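Local coordinates for phenylacetic acid degradation protein PaaI (Thermus thermophilus HB8, PDB 1WLU) that probably hydrolyses acyl-CoA thioesters as a hot dog fold thioesterase of the phenylacetic acid degradation pathway and binds coenzyme A, at residues D48-L53 and A82-V87; F42-A47 and A108-T113; A52-T57 and A94-E99. All coordinates share one frame; numbering follows the deposited sequence.

Contact 1 of 3, residues D48-L53 and A82-V87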
loop_
_atom_site.group_PDB
_atom_site.type_symbol
_atom_site.label_atom_id
_atom_site.label_comp_id
_atom_site.label_asym_id
_atom_site.label_seq_id
_atom_site.Cartn_x
_atom_site.Cartn_y
_atom_site.Cartn_z
ATOM N N ASP A 48 6.267 -5.311 -11.884
ATOM C CA ASP A 48 6.526 -6.500 -11.087
ATOM C C ASP A 48 7.677 -7.317 -11.660
ATOM O O ASP A 48 8.450 -7.920 -10.914
ATOM C CB ASP A 48 5.268 -7.366 -11.019
ATOM C CG ASP A 48 5.422 -8.534 -10.079
ATOM O OD1 ASP A 48 5.578 -8.294 -8.866
ATOM O OD2 ASP A 48 5.394 -9.688 -10.547
ATOM N N SER A 49 7.789 -7.342 -12.984
ATOM C CA SER A 49 8.864 -8.090 -13.628
ATOM C C SER A 49 10.225 -7.464 -13.316
ATOM O O SER A 49 11.189 -8.179 -13.042
ATOM C CB SER A 49 8.635 -8.155 -15.140
ATOM O OG SER A 49 7.468 -8.905 -15.440
ATOM N N ALA A 50 10.304 -6.136 -13.357
ATOM C CA ALA A 50 11.556 -5.449 -13.044
ATOM C C ALA A 50 11.879 -5.676 -11.564
ATOM O O ALA A 50 13.031 -5.888 -11.190
ATOM C CB ALA A 50 11.423 -3.962 -13.339
ATOM N N PHE A 51 10.838 -5.626 -10.735
ATOM C CA PHE A 51 10.922 -5.846 -9.292
ATOM C C PHE A 51 11.465 -7.253 -9.015
ATOM O O PHE A 51 12.368 -7.436 -8.195
ATOM C CB PHE A 51 9.505 -5.664 -8.720
ATOM C CG PHE A 51 9.309 -6.165 -7.314
ATOM C CD1 PHE A 51 10.002 -5.607 -6.245
ATOM C CD2 PHE A 51 8.344 -7.131 -7.053
ATOM C CE1 PHE A 51 9.724 -5.997 -4.938
ATOM C CE2 PHE A 51 8.059 -7.528 -5.748
ATOM C CZ PHE A 51 8.750 -6.957 -4.691
ATOM N N ALA A 52 10.917 -8.238 -9.720
ATOM C CA ALA A 52 11.339 -9.625 -9.566
ATOM C C ALA A 52 12.805 -9.816 -9.936
ATOM O O ALA A 52 13.567 -10.432 -9.192
ATOM C CB ALA A 52 10.469 -10.525 -10.431
ATOM N N LEU A 53 13.201 -9.286 -11.087
ATOM C CA LEU A 53 14.581 -9.429 -11.524
ATOM C C LEU A 53 15.555 -8.717 -10.590
ATOM O O LEU A 53 16.569 -9.292 -10.187
ATOM C CB LEU A 53 14.736 -8.915 -12.959
ATOM C CG LEU A 53 14.058 -9.792 -14.018
ATOM C CD1 LEU A 53 14.233 -9.169 -15.392
ATOM C CD2 LEU A 53 14.654 -11.197 -13.989
ATOM N N ALA A 82 10.026 0.016 -16.927
ATOM C CA ALA A 82 9.895 -0.083 -15.478
ATOM C C ALA A 82 11.326 -0.149 -14.951
ATOM O O ALA A 82 12.074 -1.080 -15.266
ATOM C CB ALA A 82 9.122 -1.328 -15.089
ATOM N N ARG A 83 11.703 0.858 -14.171
ATOM C CA ARG A 83 13.048 0.964 -13.615
ATOM C C ARG A 83 13.042 0.660 -12.125
ATOM O O ARG A 83 12.538 1.452 -11.325
ATOM C CB ARG A 83 13.581 2.375 -13.863
ATOM C CG ARG A 83 13.495 2.786 -15.324
ATOM C CD ARG A 83 13.684 4.275 -15.501
ATOM N NE ARG A 83 13.598 4.658 -16.908
ATOM C CZ ARG A 83 13.668 5.911 -17.342
ATOM N NH1 ARG A 83 13.823 6.904 -16.478
ATOM N NH2 ARG A 83 13.593 6.169 -18.642
ATOM N N ALA A 84 13.612 -0.484 -11.757
ATOM C CA ALA A 84 13.652 -0.913 -10.365
ATOM C C ALA A 84 14.981 -0.619 -9.687
ATOM O O ALA A 84 16.046 -0.916 -10.228
ATOM C CB ALA A 84 13.349 -2.409 -10.279
ATOM N N VAL A 85 14.904 -0.022 -8.502
ATOM C CA VAL A 85 16.087 0.294 -7.713
ATOM C C VAL A 85 15.854 -0.200 -6.291
ATOM O O VAL A 85 14.723 -0.229 -5.804
ATOM C CB VAL A 85 16.383 1.812 -7.681
ATOM C CG1 VAL A 85 16.612 2.329 -9.090
ATOM C CG2 VAL A 85 15.245 2.560 -7.008
ATOM N N GLU A 86 16.933 -0.587 -5.625
ATOM C CA GLU A 86 16.857 -1.106 -4.267
ATOM C C GLU A 86 16.784 0.012 -3.231
ATOM O O GLU A 86 17.614 0.921 -3.228
ATOM C CB GLU A 86 18.076 -1.983 -4.008
ATOM C CG GLU A 86 17.959 -2.910 -2.829
ATOM C CD GLU A 86 19.109 -3.884 -2.800
ATOM O OE1 GLU A 86 20.220 -3.480 -2.400
ATOM O OE2 GLU A 86 18.902 -5.045 -3.202
ATOM N N VAL A 87 15.786 -0.073 -2.354
ATOM C CA VAL A 87 15.574 0.924 -1.306
ATOM C C VAL A 87 16.128 0.429 0.029
ATOM O O VAL A 87 16.706 1.196 0.800
ATOM C CB VAL A 87 14.059 1.236 -1.150
ATOM C CG1 VAL A 87 13.834 2.194 0.007
ATOM C CG2 VAL A 87 13.516 1.834 -2.443
#

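Contact 2 of 3, residues F42-A47 and A108-T113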
loop_
_atom_site.group_PDB
_atom_site.type_symbol
_atom_site.label_atom_id
_atom_site.label_comp_id
_atom_site.label_asym_id
_atom_site.label_seq_id
_atom_site.Cartn_x
_atom_site.Cartn_y
_atom_site.Cartn_z
ATOM N N PHE A 42 -1.362 -4.949 -16.954
ATOM C CA PHE A 42 -0.222 -4.981 -17.859
ATOM C C PHE A 42 0.879 -4.095 -17.290
ATOM O O PHE A 42 2.044 -4.491 -17.248
ATOM C CB PHE A 42 -0.605 -4.481 -19.253
ATOM C CG PHE A 42 0.571 -4.338 -20.175
ATOM C CD1 PHE A 42 1.191 -5.462 -20.712
ATOM C CD2 PHE A 42 1.100 -3.082 -20.455
ATOM C CE1 PHE A 42 2.327 -5.337 -21.511
ATOM C CE2 PHE A 42 2.235 -2.947 -21.253
ATOM C CZ PHE A 42 2.849 -4.077 -21.780
ATOM N N LEU A 43 0.510 -2.893 -16.855
ATOM C CA LEU A 43 1.488 -1.974 -16.288
ATOM C C LEU A 43 2.073 -2.563 -15.010
ATOM O O LEU A 43 3.272 -2.448 -14.756
ATOM C CB LEU A 43 0.844 -0.613 -16.014
ATOM C CG LEU A 43 0.338 0.107 -17.270
ATOM C CD1 LEU A 43 -0.298 1.427 -16.874
ATOM C CD2 LEU A 43 1.490 0.334 -18.245
ATOM N N TYR A 44 1.231 -3.204 -14.207
ATOM C CA TYR A 44 1.717 -3.821 -12.982
ATOM C C TYR A 44 2.659 -4.976 -13.320
ATOM O O TYR A 44 3.713 -5.118 -12.705
ATOM C CB TYR A 44 0.553 -4.328 -12.127
ATOM C CG TYR A 44 0.989 -4.999 -10.839
ATOM C CD1 TYR A 44 1.391 -6.337 -10.822
ATOM C CD2 TYR A 44 1.009 -4.291 -9.640
ATOM C CE1 TYR A 44 1.802 -6.951 -9.639
ATOM C CE2 TYR A 44 1.417 -4.891 -8.456
ATOM C CZ TYR A 44 1.809 -6.218 -8.460
ATOM O OH TYR A 44 2.198 -6.808 -7.277
ATOM N N ALA A 45 2.285 -5.798 -14.299
ATOM C CA ALA A 45 3.125 -6.927 -14.688
ATOM C C ALA A 45 4.510 -6.438 -15.100
ATOM O O ALA A 45 5.521 -7.070 -14.790
ATOM C CB ALA A 45 2.476 -7.694 -15.833
ATOM N N LEU A 46 4.547 -5.311 -15.801
ATOM C CA LEU A 46 5.806 -4.725 -16.241
ATOM C C LEU A 46 6.653 -4.341 -15.028
ATOM O O LEU A 46 7.822 -4.714 -14.929
ATOM C CB LEU A 46 5.531 -3.485 -17.093
ATOM C CG LEU A 46 6.749 -2.721 -17.611
ATOM C CD1 LEU A 46 7.447 -3.540 -18.690
ATOM C CD2 LEU A 46 6.304 -1.383 -18.177
ATOM N N ALA A 47 6.055 -3.601 -14.099
ATOM C CA ALA A 47 6.769 -3.172 -12.902
ATOM C C ALA A 47 7.183 -4.363 -12.050
ATOM O O ALA A 47 8.310 -4.423 -11.557
ATOM C CB ALA A 47 5.895 -2.226 -12.088
ATOM N N ALA A 108 3.523 5.694 -13.566
ATOM C CA ALA A 108 3.110 5.023 -12.338
ATOM C C ALA A 108 4.308 4.788 -11.436
ATOM O O ALA A 108 5.455 4.846 -11.880
ATOM C CB ALA A 108 2.438 3.687 -12.667
ATOM N N LEU A 109 4.026 4.533 -10.164
ATOM C CA LEU A 109 5.061 4.264 -9.173
ATOM C C LEU A 109 4.696 2.974 -8.452
ATOM O O LEU A 109 3.593 2.836 -7.923
ATOM C CB LEU A 109 5.148 5.403 -8.156
ATOM C CG LEU A 109 6.149 5.183 -7.017
ATOM C CD1 LEU A 109 7.564 5.193 -7.573
ATOM C CD2 LEU A 109 5.984 6.273 -5.967
ATOM N N PHE A 110 5.638 2.040 -8.430
ATOM C CA PHE A 110 5.453 0.743 -7.791
ATOM C C PHE A 110 6.420 0.650 -6.614
ATOM O O PHE A 110 7.583 1.033 -6.719
ATOM C CB PHE A 110 5.715 -0.346 -8.850
ATOM C CG PHE A 110 5.757 -1.758 -8.323
ATOM C CD1 PHE A 110 6.825 -2.200 -7.544
ATOM C CD2 PHE A 110 4.777 -2.677 -8.696
ATOM C CE1 PHE A 110 6.918 -3.537 -7.153
ATOM C CE2 PHE A 110 4.864 -4.014 -8.309
ATOM C CZ PHE A 110 5.938 -4.442 -7.539
ATOM N N THR A 111 5.917 0.171 -5.484
ATOM C CA THR A 111 6.724 0.010 -4.281
ATOM C C THR A 111 6.474 -1.419 -3.817
ATOM O O THR A 111 5.332 -1.797 -3.572
ATOM C CB THR A 111 6.274 0.990 -3.178
ATOM O OG1 THR A 111 6.199 2.317 -3.715
ATOM C CG2 THR A 111 7.266 0.976 -2.020
ATOM N N GLY A 112 7.526 -2.221 -3.698
ATOM C CA GLY A 112 7.318 -3.597 -3.289
ATOM C C GLY A 112 8.346 -4.166 -2.338
ATOM O O GLY A 112 9.512 -3.771 -2.354
ATOM N N THR A 113 7.900 -5.096 -1.501
ATOM C CA THR A 113 8.770 -5.747 -0.537
ATOM C C THR A 113 8.724 -7.250 -0.752
ATOM O O THR A 113 7.653 -7.827 -0.951
ATOM C CB THR A 113 8.335 -5.422 0.899
ATOM O OG1 THR A 113 8.555 -4.029 1.145
ATOM C CG2 THR A 113 9.130 -6.245 1.908
#

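Contact 3 of 3, residues A52-T57 and A94-E99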
loop_
_atom_site.group_PDB
_atom_site.type_symbol
_atom_site.label_atom_id
_atom_site.label_comp_id
_atom_site.label_asym_id
_atom_site.label_seq_id
_atom_site.Cartn_x
_atom_site.Cartn_y
_atom_site.Cartn_z
ATOM N N ALA A 52 10.917 -8.238 -9.720
ATOM C CA ALA A 52 11.339 -9.625 -9.566
ATOM C C ALA A 52 12.805 -9.816 -9.936
ATOM O O ALA A 52 13.567 -10.432 -9.192
ATOM C CB ALA A 52 10.469 -10.525 -10.431
ATOM N N LEU A 53 13.201 -9.286 -11.087
ATOM C CA LEU A 53 14.581 -9.429 -11.524
ATOM C C LEU A 53 15.555 -8.717 -10.590
ATOM O O LEU A 53 16.569 -9.292 -10.187
ATOM C CB LEU A 53 14.736 -8.915 -12.959
ATOM C CG LEU A 53 14.058 -9.792 -14.018
ATOM C CD1 LEU A 53 14.233 -9.169 -15.392
ATOM C CD2 LEU A 53 14.654 -11.197 -13.989
ATOM N N ALA A 54 15.250 -7.474 -10.230
ATOM C CA ALA A 54 16.133 -6.728 -9.339
ATOM C C ALA A 54 16.297 -7.430 -7.995
ATOM O O ALA A 54 17.411 -7.600 -7.504
ATOM C CB ALA A 54 15.597 -5.317 -9.123
ATOM N N SER A 55 15.186 -7.839 -7.394
ATOM C CA SER A 55 15.251 -8.492 -6.097
ATOM C C SER A 55 15.965 -9.839 -6.125
ATOM O O SER A 55 16.701 -10.173 -5.196
ATOM C CB SER A 55 13.842 -8.659 -5.509
ATOM O OG SER A 55 13.006 -9.442 -6.345
ATOM N N ASN A 56 15.772 -10.606 -7.191
ATOM C CA ASN A 56 16.405 -11.911 -7.263
ATOM C C ASN A 56 17.900 -11.886 -7.550
ATOM O O ASN A 56 18.558 -12.921 -7.476
ATOM C CB ASN A 56 15.647 -12.801 -8.251
ATOM C CG ASN A 56 14.405 -13.421 -7.622
ATOM O OD1 ASN A 56 14.454 -14.527 -7.079
ATOM N ND2 ASN A 56 13.294 -12.694 -7.662
ATOM N N THR A 57 18.448 -10.713 -7.858
ATOM C CA THR A 57 19.892 -10.623 -8.080
ATOM C C THR A 57 20.580 -10.793 -6.726
ATOM O O THR A 57 21.786 -11.020 -6.663
ATOM C CB THR A 57 20.335 -9.256 -8.656
ATOM O OG1 THR A 57 19.958 -8.206 -7.753
ATOM C CG2 THR A 57 19.717 -9.019 -10.019
ATOM N N ALA A 94 13.484 -7.343 1.614
ATOM C CA ALA A 94 14.102 -6.279 0.832
ATOM C C ALA A 94 12.988 -5.481 0.168
ATOM O O ALA A 94 11.922 -6.020 -0.129
ATOM C CB ALA A 94 15.046 -6.863 -0.224
ATOM N N THR A 95 13.237 -4.196 -0.061
ATOM C CA THR A 95 12.240 -3.324 -0.664
ATOM C C THR A 95 12.811 -2.591 -1.871
ATOM O O THR A 95 13.967 -2.161 -1.862
ATOM C CB THR A 95 11.720 -2.318 0.383
ATOM O OG1 THR A 95 11.104 -3.041 1.455
ATOM C CG2 THR A 95 10.702 -1.364 -0.234
ATOM N N TYR A 96 11.985 -2.462 -2.906
ATOM C CA TYR A 96 12.381 -1.814 -4.148
ATOM C C TYR A 96 11.361 -0.799 -4.627
ATOM O O TYR A 96 10.162 -0.947 -4.387
ATOM C CB TYR A 96 12.568 -2.867 -5.251
ATOM C CG TYR A 96 13.617 -3.893 -4.919
ATOM C CD1 TYR A 96 13.365 -4.900 -3.985
ATOM C CD2 TYR A 96 14.904 -3.784 -5.440
ATOM C CE1 TYR A 96 14.375 -5.760 -3.566
ATOM C CE2 TYR A 96 15.922 -4.639 -5.027
ATOM C CZ TYR A 96 15.650 -5.616 -4.085
ATOM O OH TYR A 96 16.667 -6.416 -3.617
ATOM N N ARG A 97 11.856 0.233 -5.301
ATOM C CA ARG A 97 11.006 1.256 -5.891
ATOM C C ARG A 97 11.115 1.052 -7.394
ATOM O O ARG A 97 12.217 0.908 -7.927
ATOM C CB ARG A 97 11.488 2.667 -5.543
ATOM C CG ARG A 97 10.940 3.721 -6.510
ATOM C CD ARG A 97 11.180 5.151 -6.058
ATOM N NE ARG A 97 12.575 5.423 -5.733
ATOM C CZ ARG A 97 13.064 5.450 -4.496
ATOM N NH1 ARG A 97 12.268 5.223 -3.458
ATOM N NH2 ARG A 97 14.350 5.709 -4.299
ATOM N N VAL A 98 9.976 1.029 -8.073
ATOM C CA VAL A 98 9.973 0.845 -9.513
ATOM C C VAL A 98 9.206 1.967 -10.193
ATOM O O VAL A 98 7.996 2.112 -10.008
ATOM C CB VAL A 98 9.338 -0.508 -9.910
ATOM C CG1 VAL A 98 9.464 -0.717 -11.415
ATOM C CG2 VAL A 98 10.024 -1.648 -9.166
ATOM N N GLU A 99 9.919 2.774 -10.968
ATOM C CA GLU A 99 9.296 3.868 -11.692
ATOM C C GLU A 99 8.887 3.386 -13.077
ATOM O O GLU A 99 9.692 2.798 -13.801
ATOM C CB GLU A 99 10.266 5.045 -11.812
ATOM C CG GLU A 99 10.419 5.841 -10.524
ATOM C CD GLU A 99 11.418 6.973 -10.646
ATOM O OE1 GLU A 99 11.651 7.441 -11.780
ATOM O OE2 GLU A 99 11.959 7.401 -9.604
HETATM O O HOH W 1 16.140 -9.067 -2.679
#

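Contact 1 of 3, residues D48-L53 and A82-V87
A50 is the residue through which helix 48-53 meets strand 82-86, and its methyl group sits against two alanines of the strand. The apolar contacts are methyl to methyl: A50 CB lies 3.9 Å from A82 CB and 3.9 Å from A84 CB, so the single helix methyl is shared between two strand residues on the same face of the sheet. Main-chain atoms take the remaining close approaches. A50 CB comes to 3.5 Å from A82 O, and A84 CB packs 3.6 Å from A50 O. With alanine on both sides the axes of these short segments come within 7.4 Å, at -33°, the helix running roughly along the strand. This is the heart of the hot dog fold, in which a long central helix, the sausage, is wrapped by an antiparallel sheet, the bun. V23 of strand 20-26 touches A50, and V98 of strand 93-102 touches both A82 and A84. F51 touches Y96 and A63, the latter a residue seen to bind coenzyme A. S49 OG, on another side of the helix, hydrogen-bonds to A45 O and to H39 of a second subunit.

Contact 2 of 3, residues F42-A47 and A108-T113
Helix 42-47 and strand 108-113 approach most closely in the backbone at A47 and F110, whose CA atoms are 6.6 Å apart. F110 carries the strand's half of the contact. Its CG stands anti to the backbone N (chi1 172°), which carries the ring off the sheet toward the helix, and two helix residues one turn apart receive it. A47 CB packs 3.6 Å from F110 CD2 and 3.7 Å from F110 CB, close to where the ring joins its chain, while the A47 carbonyl carbon lies over one face of the ring. Y44 meets the outer part: its CE2 touches F110 CE2 at 3.6 Å. The two rings have centroids 5.4 Å apart and planes inclined at 55°, an oblique aromatic pair. Here the strand belongs to the curved antiparallel sheet of the hot dog fold, and the helix is the one it wraps, and F110 lies between the two. C66 of strand 61-70 touches both aromatic side chains, and V98 touches A47 and F110. The Y44 ring also belongs to the subunit interface: it stacks on Y44 of a second subunit, and Y44 OH hydrogen-bonds to Y70 OH of that subunit, Y70 being a residue seen to bind coenzyme A in this protein.

Contact 3 of 3, residues A52-T57 and A94-E99
The Y96 ring lies against helix 52-56 and overlaps S55, whose backbone N sits over one face, 3.9 Å above the plane and offset toward the rim. The rest of S55 follows the outer end of the ring: S55 CB is 3.5 Å from Y96 CE1, and S55 CA is 3.5 Å from Y96 OH. On the other side of the ring's long axis, A54 CB approaches Y96 CD2 obliquely at 4.0 Å. CG of Y96 stands anti to its own carbonyl carbon (chi1 -60°), and from that position the ring reaches across to the helix. In the hot dog fold this is one end of the sausage helix meeting the inner surface of the sheet, where a strand tyrosine reaches the helix. A water joins S55 O to Y96 OH: it donates to S55 O at 2.8 Å and lies 2.9 Å from Y96 OH, which also makes a weak hydrogen bond to E86 of strand 79-89. Replacing Y96 by an alanine would probably open a gap beside A54 and S55 and leave the bridging water without its mate on the strand. Polar bonds within 52-57 hold this part of the chain. A52 O accepts from N56 N and N56 ND2, which arrive from opposite faces of the carbonyl plane; the hydrogen bond from N56 ND2 to A52 O is 2.7 Å long and nearly straight (166°). T57 OG1 donates to A54 O at 2.6 Å and is also bonded to G19, while S55 OG turns back to F51 O.

In the fold
All three contacts read along helix 40-56 and the sheet around it: contact 2 near the start of the helix, contact 1 in its middle, contact 3 at its end. Their strands are neighbours, with 93-102 between 79-89 and 105-116. Centres of contacts 1 and 3 are about 4 Å apart, those of 1 and 2 about 8 Å. F51 of contact 1 joins contact 2, its CG 3.6 Å from F110 CE1, and F110 O lies 2.7 Å from V98 N of strand 94-99. A coenzyme A-binding residue lies close: the side chain of A63 is about 4 Å from that of F51. Glycerol, probably from the crystallisation liquor, hydrogen-bonds to D48 and to N56 and may mark a pocket.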